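Sortase, SrtB family (PDB 4Y4Q) probably acts as a class B sortase, a transpeptidase-type enzyme that takes part in forming the Type II pilus of the pneumococcus. Local coordinates at residues D179-D184 with L197-S202. Residues are numbered along the deposited sequence; the frame is centred on the assembly and turned at random.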
loop_
_atom_site.group_PDB
_atom_site.type_symbol
_atom_site.label_atom_id
_atom_site.label_comp_id
_atom_site.label_asym_id
_atom_site.label_seq_id
_atom_site.Cartn_x
_atom_site.Cartn_y
_atom_site.Cartn_z
ATOM N N ASP A 179 14.685 -5.001 4.925
ATOM C CA ASP A 179 15.060 -3.601 5.143
ATOM C C ASP A 179 14.134 -2.952 6.176
ATOM O O ASP A 179 13.101 -2.371 5.834
ATOM C CB ASP A 179 15.021 -2.808 3.838
ATOM C CG ASP A 179 15.667 -1.429 3.962
ATOM O OD1 ASP A 179 15.691 -0.861 5.079
ATOM O OD2 ASP A 179 16.152 -0.910 2.931
ATOM N N PHE A 180 14.512 -3.039 7.443
ATOM C CA PHE A 180 13.656 -2.535 8.512
ATOM C C PHE A 180 13.565 -1.010 8.523
ATOM O O PHE A 180 12.649 -0.459 9.106
ATOM C CB PHE A 180 14.107 -3.097 9.850
ATOM C CG PHE A 180 14.186 -4.588 9.860
ATOM C CD1 PHE A 180 13.045 -5.354 9.669
ATOM C CD2 PHE A 180 15.401 -5.232 10.029
ATOM C CE1 PHE A 180 13.117 -6.745 9.667
ATOM C CE2 PHE A 180 15.477 -6.623 10.035
ATOM C CZ PHE A 180 14.339 -7.375 9.858
ATOM N N ASN A 181 14.491 -0.329 7.854
ATOM C CA ASN A 181 14.375 1.119 7.681
ATOM C C ASN A 181 13.048 1.489 7.020
ATOM O O ASN A 181 12.531 2.579 7.237
ATOM C CB ASN A 181 15.514 1.657 6.803
ATOM C CG ASN A 181 16.851 1.617 7.493
ATOM O OD1 ASN A 181 17.007 2.150 8.592
ATOM N ND2 ASN A 181 17.826 0.971 6.859
ATOM N N ILE A 182 12.521 0.580 6.197
ATOM C CA ILE A 182 11.309 0.837 5.416
ATOM C C ILE A 182 10.086 0.157 6.032
ATOM O O ILE A 182 8.998 0.739 6.122
ATOM C CB ILE A 182 11.463 0.277 4.003
ATOM C CG1 ILE A 182 12.688 0.892 3.316
ATOM C CG2 ILE A 182 10.130 0.405 3.208
ATOM C CD1 ILE A 182 12.589 2.370 3.074
ATOM N N TYR A 183 10.272 -1.098 6.420
ATOM C CA TYR A 183 9.209 -1.909 6.996
ATOM C C TYR A 183 9.165 -1.725 8.510
ATOM O O TYR A 183 9.424 -2.666 9.262
ATOM C CB TYR A 183 9.433 -3.389 6.651
ATOM C CG TYR A 183 9.294 -3.701 5.168
ATOM C CD1 TYR A 183 8.040 -3.830 4.580
ATOM C CD2 TYR A 183 10.423 -3.852 4.356
ATOM C CE1 TYR A 183 7.911 -4.108 3.216
ATOM C CE2 TYR A 183 10.305 -4.129 3.008
ATOM C CZ TYR A 183 9.041 -4.254 2.445
ATOM O OH TYR A 183 8.909 -4.533 1.103
ATOM N N ASP A 184 8.838 -0.508 8.938
ATOM C CA ASP A 184 8.661 -0.168 10.359
ATOM C C ASP A 184 7.336 0.571 10.443
ATOM O O ASP A 184 7.292 1.798 10.331
ATOM C CB ASP A 184 9.789 0.756 10.811
ATOM C CG ASP A 184 9.772 1.036 12.305
ATOM O OD1 ASP A 184 8.755 0.772 12.983
ATOM O OD2 ASP A 184 10.803 1.528 12.803
ATOM N N LEU A 197 10.241 9.630 6.516
ATOM C CA LEU A 197 9.833 10.154 5.214
ATOM C C LEU A 197 11.056 10.541 4.392
ATOM O O LEU A 197 11.159 10.194 3.211
ATOM C CB LEU A 197 8.950 11.380 5.429
ATOM C CG LEU A 197 7.819 11.714 4.466
ATOM C CD1 LEU A 197 6.983 10.479 4.143
ATOM C CD2 LEU A 197 6.967 12.771 5.127
ATOM N N ASP A 198 11.989 11.244 5.031
ATOM C CA ASP A 198 13.175 11.733 4.345
ATOM C C ASP A 198 13.997 10.585 3.761
ATOM O O ASP A 198 14.518 10.688 2.647
ATOM C CB ASP A 198 14.027 12.593 5.282
ATOM C CG ASP A 198 13.472 14.006 5.466
ATOM O OD1 ASP A 198 12.317 14.257 5.064
ATOM O OD2 ASP A 198 14.193 14.863 6.019
ATOM N N HIS A 199 14.111 9.490 4.507
ATOM C CA HIS A 199 14.877 8.339 4.032
ATOM C C HIS A 199 14.118 7.634 2.917
ATOM O O HIS A 199 14.686 7.334 1.861
ATOM C CB HIS A 199 15.197 7.346 5.167
ATOM C CG HIS A 199 15.913 6.119 4.695
ATOM N ND1 HIS A 199 15.261 4.930 4.433
ATOM C CD2 HIS A 199 17.216 5.906 4.392
ATOM C CE1 HIS A 199 16.136 4.034 4.005
ATOM N NE2 HIS A 199 17.328 4.603 3.970
ATOM N N LEU A 200 12.834 7.377 3.162
ATOM C CA LEU A 200 11.961 6.752 2.168
ATOM C C LEU A 200 12.108 7.434 0.802
ATOM O O LEU A 200 12.358 6.780 -0.203
ATOM C CB LEU A 200 10.510 6.805 2.646
ATOM C CG LEU A 200 9.465 5.977 1.892
ATOM C CD1 LEU A 200 9.831 4.493 1.884
ATOM C CD2 LEU A 200 8.102 6.178 2.523
ATOM N N LEU A 201 12.009 8.755 0.780
ATOM C CA LEU A 201 12.163 9.496 -0.460
ATOM C C LEU A 201 13.565 9.360 -1.063
ATOM O O LEU A 201 13.715 9.288 -2.281
ATOM C CB LEU A 201 11.800 10.971 -0.240
ATOM C CG LEU A 201 10.306 11.191 0.042
ATOM C CD1 LEU A 201 10.017 12.589 0.594
ATOM C CD2 LEU A 201 9.477 10.925 -1.225
ATOM N N SER A 202 14.592 9.310 -0.218
ATOM C CA SER A 202 15.967 9.317 -0.720
ATOM C C SER A 202 16.330 8.047 -1.487
ATOM O O SER A 202 17.253 8.060 -2.294
ATOM C CB SER A 202 16.979 9.559 0.415
ATOM O OG SER A 202 16.940 8.518 1.374
HETATM O O HOH W 1 12.781 5.188 6.183
#
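The carbonyl oxygen of N181 accepts a hydrogen bond from a water, which lies 2.8 Å from N181 O and 3.0 Å from H199 ND1. No direct hydrogen bond joins the loop 179-184 to the helical segment 197-202; this water bridges them. With chi1 of H199 at 177°, CG points away from the backbone N and the imidazole reaches the loop. There N181 CB approaches the ring obliquely, 3.7 Å from H199 CE1, while the I182 methyl CD1 meets the imidazole edge roughly in line with the ring, 3.9 Å from H199 ND1. The same I182 methyl meets L200 CD1 at 3.7 Å, and the isoleucine chain lies nearly perpendicular to both the histidine and the leucine. Within the loop, D179 O accepts the N-H of both I182 and Y183, which closes it into a compact turn. I182 and L200 are buried, whereas N181 is exposed and H199 partly so. Helix 190-202 thus packs beside the loop that leads into it, and Y196 OH reaches I182 O. It lies in the connection between strands 163-176 and 218-225, consistent with the long helix of the beta6/beta7 connection in class B sortases; on the sheet side, I182 touches strands 218-225 and 231-240, L200 strand 163-176.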